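Local coordinates for thioesterase PA1618 (Pseudomonas aeruginosa, PDB 4QD8), which probably hydrolyses acyl- or aroyl-CoA thioesters, perhaps 1,4-dihydroxy-2-naphthoyl-CoA, and binds phenacyl-CoA as a hotdog-fold enzyme of the PaaI family, at residues L3-L13 with M69-T77. Sequence-based numbering, arbitrary orientation.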
ATOM      1  N   LEU A   3      10.972   5.681 -23.369  1.00 28.45           N
ATOM      2  CA  LEU A   3      10.302   4.708 -22.524  1.00 28.50           C
ATOM      3  C   LEU A   3       9.385   3.881 -23.404  1.00 22.61           C
ATOM      4  O   LEU A   3       9.171   2.689 -23.179  1.00 22.28           O
ATOM      5  CB  LEU A   3       9.423   5.464 -21.523  1.00 25.48           C
ATOM      6  CG  LEU A   3       9.336   5.105 -20.049  1.00 28.99           C
ATOM      7  CD1 LEU A   3       8.254   5.958 -19.400  1.00 24.37           C
ATOM      8  CD2 LEU A   3       9.044   3.656 -19.863  1.00 31.84           C
ATOM      9  N   TRP A   4       8.823   4.543 -24.408  1.00 23.29           N
ATOM     10  CA  TRP A   4       7.649   4.028 -25.095  1.00 23.21           C
ATOM     11  C   TRP A   4       7.968   3.042 -26.200  1.00 23.46           C
ATOM     12  O   TRP A   4       8.991   3.177 -26.880  1.00 28.15           O
ATOM     13  CB  TRP A   4       6.853   5.200 -25.678  1.00 24.16           C
ATOM     14  CG  TRP A   4       6.674   6.306 -24.696  1.00 23.26           C
ATOM     15  CD1 TRP A   4       7.174   7.574 -24.775  1.00 23.75           C
ATOM     16  CD2 TRP A   4       5.955   6.230 -23.466  1.00 20.63           C
ATOM     17  NE1 TRP A   4       6.804   8.296 -23.664  1.00 24.99           N
ATOM     18  CE2 TRP A   4       6.056   7.489 -22.843  1.00 23.51           C
ATOM     19  CE3 TRP A   4       5.236   5.212 -22.825  1.00 21.84           C
ATOM     20  CZ2 TRP A   4       5.451   7.765 -21.613  1.00 22.21           C
ATOM     21  CZ3 TRP A   4       4.646   5.479 -21.602  1.00 21.48           C
ATOM     22  CH2 TRP A   4       4.750   6.750 -21.013  1.00 23.68           C
ATOM     23  N   ARG A   5       7.089   2.057 -26.375  1.00 19.84           N
ATOM     24  CA  ARG A   5       7.116   1.209 -27.559  1.00 21.49           C
ATOM     25  C   ARG A   5       6.239   1.850 -28.618  1.00 26.31           C
ATOM     26  O   ARG A   5       6.713   2.215 -29.695  1.00 24.81           O
ATOM     27  CB  ARG A   5       6.602  -0.191 -27.252  1.00 21.57           C
ATOM     28  CG  ARG A   5       6.737  -1.167 -28.408  1.00 21.06           C
ATOM     29  CD  ARG A   5       6.300  -2.524 -27.961  1.00 22.15           C
ATOM     30  NE  ARG A   5       6.694  -3.598 -28.868  1.00 22.62           N
ATOM     31  CZ  ARG A   5       5.925  -4.075 -29.841  1.00 24.05           C
ATOM     32  NH1 ARG A   5       4.724  -3.552 -30.065  1.00 23.91           N
ATOM     33  NH2 ARG A   5       6.360  -5.073 -30.597  1.00 22.15           N
ATOM     34  N   GLN A   6       4.953   1.985 -28.305  1.00 24.48           N
ATOM     35  CA  GLN A   6       4.076   2.805 -29.127  1.00 25.28           C
ATOM     36  C   GLN A   6       4.223   4.279 -28.765  1.00 26.12           C
ATOM     37  O   GLN A   6       4.049   4.664 -27.605  1.00 28.66           O
ATOM     38  CB  GLN A   6       2.620   2.373 -28.987  1.00 26.00           C
ATOM     39  CG  GLN A   6       1.663   3.428 -29.510  1.00 34.12           C
ATOM     40  CD  GLN A   6       0.555   2.862 -30.370  1.00 44.03           C
ATOM     41  OE1 GLN A   6       0.637   2.890 -31.604  1.00 49.73           O
ATOM     42  NE2 GLN A   6      -0.499   2.355 -29.728  1.00 45.65           N
ATOM     43  N   THR A   7       4.548   5.103 -29.757  1.00 28.12           N
ATOM     44  CA  THR A   7       4.646   6.545 -29.554  1.00 26.23           C
ATOM     45  C   THR A   7       3.291   7.093 -29.107  1.00 27.41           C
ATOM     46  O   THR A   7       2.281   6.831 -29.745  1.00 27.58           O
ATOM     47  CB  THR A   7       5.085   7.251 -30.839  1.00 33.59           C
ATOM     48  OG1 THR A   7       6.428   6.865 -31.151  1.00 35.27           O
ATOM     49  CG2 THR A   7       5.045   8.752 -30.667  1.00 30.36           C
ATOM     50  N   PRO A   8       3.264   7.832 -27.987  1.00 28.46           N
ATOM     51  CA  PRO A   8       1.955   8.312 -27.525  1.00 28.29           C
ATOM     52  C   PRO A   8       1.318   9.253 -28.540  1.00 24.41           C
ATOM     53  O   PRO A   8       1.988  10.126 -29.080  1.00 25.24           O
ATOM     54  CB  PRO A   8       2.291   9.080 -26.240  1.00 27.34           C
ATOM     55  CG  PRO A   8       3.639   8.529 -25.793  1.00 25.88           C
ATOM     56  CD  PRO A   8       4.359   8.234 -27.085  1.00 28.18           C
ATOM     57  N   ASP A   9       0.035   9.047 -28.800  1.00 28.93           N
ATOM     58  CA  ASP A   9      -0.735   9.975 -29.609  1.00 29.75           C
ATOM     59  C   ASP A   9      -1.960  10.379 -28.788  1.00 23.36           C
ATOM     60  O   ASP A   9      -2.860   9.568 -28.559  1.00 23.53           O
ATOM     61  CB  ASP A   9      -1.139   9.332 -30.931  1.00 31.47           C
ATOM     62  CG  ASP A   9      -2.019  10.234 -31.760  1.00 33.37           C
ATOM     63  OD1 ASP A   9      -3.250  10.215 -31.541  1.00 33.07           O
ATOM     64  OD2 ASP A   9      -1.479  10.986 -32.608  1.00 35.74           O
ATOM     65  N   LEU A  10      -1.958  11.627 -28.337  1.00 21.46           N
ATOM     66  CA  LEU A  10      -2.921  12.099 -27.340  1.00 25.03           C
ATOM     67  C   LEU A  10      -4.362  11.979 -27.826  1.00 27.63           C
ATOM     68  O   LEU A  10      -5.261  11.672 -27.046  1.00 21.28           O
ATOM     69  CB  LEU A  10      -2.584  13.532 -26.922  1.00 22.69           C
ATOM     70  CG  LEU A  10      -1.205  13.740 -26.291  1.00 24.05           C
ATOM     71  CD1 LEU A  10      -0.895  15.199 -26.051  1.00 27.11           C
ATOM     72  CD2 LEU A  10      -1.069  12.978 -24.989  1.00 26.19           C
ATOM     73  N   GLU A  11      -4.585  12.186 -29.123  1.00 27.34           N
ATOM     74  CA  GLU A  11      -5.935  12.085 -29.664  1.00 22.33           C
ATOM     75  C   GLU A  11      -6.492  10.677 -29.519  1.00 23.52           C
ATOM     76  O   GLU A  11      -7.637  10.497 -29.107  1.00 22.95           O
ATOM     77  CB  GLU A  11      -5.973  12.496 -31.144  1.00 27.09           C
ATOM     78  CG  GLU A  11      -7.379  12.804 -31.644  1.00 23.52           C
ATOM     79  CD  GLU A  11      -7.844  14.174 -31.196  1.00 25.93           C
ATOM     80  OE1 GLU A  11      -9.066  14.433 -31.191  1.00 24.00           O
ATOM     81  OE2 GLU A  11      -6.983  15.001 -30.853  1.00 29.10           O
ATOM     82  N   GLN A  12      -5.674   9.683 -29.858  1.00 23.89           N
ATOM     83  CA  GLN A  12      -6.076   8.287 -29.764  1.00 26.27           C
ATOM     84  C   GLN A  12      -6.301   7.907 -28.309  1.00 19.19           C
ATOM     85  O   GLN A  12      -7.268   7.206 -27.979  1.00 22.26           O
ATOM     86  CB  GLN A  12      -4.994   7.376 -30.356  1.00 27.69           C
ATOM     87  CG  GLN A  12      -4.803   7.462 -31.860  1.00 34.83           C
ATOM     88  CD  GLN A  12      -3.585   6.674 -32.321  1.00 41.06           C
ATOM     89  OE1 GLN A  12      -2.530   6.715 -31.687  1.00 45.37           O
ATOM     90  NE2 GLN A  12      -3.731   5.943 -33.421  1.00 45.77           N
ATOM     91  N   LEU A  13      -5.402   8.354 -27.438  1.00 22.11           N
ATOM     92  CA  LEU A  13      -5.531   8.043 -26.014  1.00 23.25           C
ATOM     93  C   LEU A  13      -6.863   8.582 -25.508  1.00 19.20           C
ATOM     94  O   LEU A  13      -7.634   7.870 -24.854  1.00 22.09           O
ATOM     95  CB  LEU A  13      -4.369   8.618 -25.194  1.00 20.76           C
ATOM     96  CG  LEU A  13      -2.950   8.172 -25.587  1.00 23.82           C
ATOM     97  CD1 LEU A  13      -1.934   8.734 -24.617  1.00 26.35           C
ATOM     98  CD2 LEU A  13      -2.858   6.669 -25.631  1.00 30.19           C
ATOM     99  N   MET A  69      -2.621   3.198 -19.182  1.00 17.08           N
ATOM    100  CA  MET A  69      -2.373   3.634 -20.553  1.00 19.47           C
ATOM    101  C   MET A  69      -0.875   3.655 -20.819  1.00 18.61           C
ATOM    102  O   MET A  69      -0.410   3.232 -21.886  1.00 20.32           O
ATOM    103  CB  MET A  69      -2.969   5.015 -20.807  1.00 21.08           C
ATOM    104  CG  MET A  69      -2.928   5.428 -22.265  1.00 30.26           C
ATOM    105  SD  MET A  69      -4.052   4.406 -23.232  1.00 37.60           S
ATOM    106  CE  MET A  69      -5.634   5.073 -22.713  1.00 30.54           C
ATOM    107  N   ALA A  70      -0.110   4.139 -19.848  1.00 17.85           N
ATOM    108  CA  ALA A  70       1.350   4.105 -19.957  1.00 17.10           C
ATOM    109  C   ALA A  70       1.870   2.671 -20.175  1.00 19.31           C
ATOM    110  O   ALA A  70       2.746   2.455 -21.013  1.00 19.63           O
ATOM    111  CB  ALA A  70       1.989   4.734 -18.747  1.00 18.24           C
ATOM    112  N   SER A  71       1.332   1.697 -19.437  1.00 17.16           N
ATOM    113  CA  SER A  71       1.717   0.291 -19.644  1.00 16.59           C
ATOM    114  C   SER A  71       1.369  -0.205 -21.033  1.00 21.84           C
ATOM    115  O   SER A  71       2.163  -0.897 -21.668  1.00 18.57           O
ATOM    116  CB  SER A  71       1.074  -0.621 -18.602  1.00 17.22           C
ATOM    117  OG  SER A  71       1.874  -0.665 -17.448  1.00 18.64           O
ATOM    118  N   TYR A  72       0.183   0.152 -21.507  1.00 19.67           N
ATOM    119  CA  TYR A  72      -0.216  -0.237 -22.852  1.00 19.14           C
ATOM    120  C   TYR A  72       0.716   0.280 -23.934  1.00 20.16           C
ATOM    121  O   TYR A  72       0.926  -0.396 -24.945  1.00 24.41           O
ATOM    122  CB  TYR A  72      -1.657   0.180 -23.116  1.00 22.83           C
ATOM    123  CG  TYR A  72      -2.588  -0.959 -22.845  1.00 29.77           C
ATOM    124  CD1 TYR A  72      -2.742  -1.981 -23.776  1.00 32.48           C
ATOM    125  CD2 TYR A  72      -3.282  -1.046 -21.642  1.00 30.31           C
ATOM    126  CE1 TYR A  72      -3.587  -3.050 -23.530  1.00 36.13           C
ATOM    127  CE2 TYR A  72      -4.126  -2.106 -21.387  1.00 32.59           C
ATOM    128  CZ  TYR A  72      -4.277  -3.104 -22.335  1.00 35.28           C
ATOM    129  OH  TYR A  72      -5.123  -4.154 -22.081  1.00 38.57           O
ATOM    130  N   LEU A  73       1.313   1.441 -23.697  1.00 17.91           N
ATOM    131  CA  LEU A  73       2.226   2.060 -24.660  1.00 20.52           C
ATOM    132  C   LEU A  73       3.625   1.465 -24.559  1.00 20.81           C
ATOM    133  O   LEU A  73       4.513   1.821 -25.333  1.00 23.39           O
ATOM    134  CB  LEU A  73       2.306   3.570 -24.418  1.00 18.05           C
ATOM    135  CG  LEU A  73       1.032   4.377 -24.676  1.00 23.11           C
ATOM    136  CD1 LEU A  73       1.149   5.769 -24.129  1.00 23.37           C
ATOM    137  CD2 LEU A  73       0.764   4.424 -26.182  1.00 26.88           C
ATOM    138  N   CYS A  74       3.821   0.570 -23.594  1.00 17.72           N
ATOM    139  CA  CYS A  74       5.140  -0.019 -23.361  1.00 20.57           C
ATOM    140  C   CYS A  74       5.219  -1.510 -23.671  1.00 23.48           C
ATOM    141  O   CYS A  74       6.316  -2.059 -23.771  1.00 27.55           O
ATOM    142  CB  CYS A  74       5.597   0.217 -21.920  1.00 19.26           C
ATOM    143  SG  CYS A  74       6.003   1.925 -21.538  1.00 20.16           S
ATOM    144  N   VAL A  75       4.081  -2.173 -23.818  1.00 21.91           N
ATOM    145  CA  VAL A  75       4.119  -3.598 -24.147  1.00 22.43           C
ATOM    146  C   VAL A  75       3.877  -3.879 -25.616  1.00 22.74           C
ATOM    147  O   VAL A  75       3.414  -3.018 -26.363  1.00 23.80           O
ATOM    148  CB  VAL A  75       3.094  -4.431 -23.348  1.00 22.66           C
ATOM    149  CG1 VAL A  75       3.355  -4.306 -21.868  1.00 26.05           C
ATOM    150  CG2 VAL A  75       1.676  -4.027 -23.708  1.00 21.31           C
ATOM    151  N   ASP A  76       4.216  -5.102 -26.012  1.00 26.33           N
ATOM    152  CA  ASP A  76       3.854  -5.638 -27.307  1.00 24.44           C
ATOM    153  C   ASP A  76       2.391  -6.056 -27.251  1.00 26.41           C
ATOM    154  O   ASP A  76       2.056  -7.129 -26.750  1.00 25.61           O
ATOM    155  CB  ASP A  76       4.735  -6.851 -27.615  1.00 28.08           C
ATOM    156  CG  ASP A  76       4.408  -7.502 -28.949  1.00 30.37           C
ATOM    157  OD1 ASP A  76       3.427  -7.101 -29.616  1.00 35.28           O
ATOM    158  OD2 ASP A  76       5.138  -8.444 -29.322  1.00 35.91           O
ATOM    159  N   THR A  77       1.531  -5.201 -27.789  1.00 26.59           N
ATOM    160  CA  THR A  77       0.092  -5.366 -27.697  1.00 26.36           C
ATOM    161  C   THR A  77      -0.458  -6.478 -28.584  1.00 29.89           C
ATOM    162  O   THR A  77      -1.637  -6.808 -28.495  1.00 30.56           O
ATOM    163  CB  THR A  77      -0.612  -4.052 -28.035  1.00 28.31           C
ATOM    164  OG1 THR A  77       0.007  -3.478 -29.194  1.00 37.12           O
ATOM    165  CG2 THR A  77      -0.469  -3.077 -26.879  1.00 28.31           C
TER
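Two consecutive amides, Arg5 N and Gln6 N, converge on the carbonyl of Leu73 just past the last turn of helix 56-72, each donating a hydrogen bond: Arg5 N lies 2.8 Å from Leu73 O, in the carbonyl plane, and Gln6 N 3.0 Å from Leu73 O, tilted 33° out of that plane. With both N-H groups bent from the straight line, one oxygen that lies beyond the helical bonding pattern is gripped twice. The Leu73 side chain is flanked on several sides by the N-terminal segment. Leu73 CB sits 3.7 Å from Trp4 CE3, CD2 meets the aliphatic CG of Gln6, and CD1 faces the ring of Pro8. The indole of Trp4 turns its edge to the helix, with Ala70 O close to the ring plane, 3.6 Å from Trp4 CZ3, while Leu3 CB and Pro8 CG cover its two opposite faces. Cys74 SG approaches obliquely, 4.7 Å from the centroid of the six-membered ring of Trp4. In this hotdog fold the long helix is the sausage and the curved antiparallel sheet the bun; residues 3-9 run across the end of that helix, and Trp4 NE1 is tied to Asp33 O beyond strand 28-32. Farther along, Leu13 CD2 rests 3.5 Å from Met69 SD, and Phe29 of the sheet touches both residues. Here Asp9 N-caps helix 10-15, OD1 accepting from Gln12 N. At the other end, the Arg5 chain, with CG anti to the backbone N (chi1 -174°) and extended as far as NE, passes Val75 O and lays its guanidinium over Asp76. The guanidinium and carboxylate planes are 15° apart and stacked, so the long salt bridge, 3.7 Å from Arg5 NH2 to Asp76 OD1, rests on charge without a directed N-H; OD1 instead hydrogen-bonds with Ser78 OG.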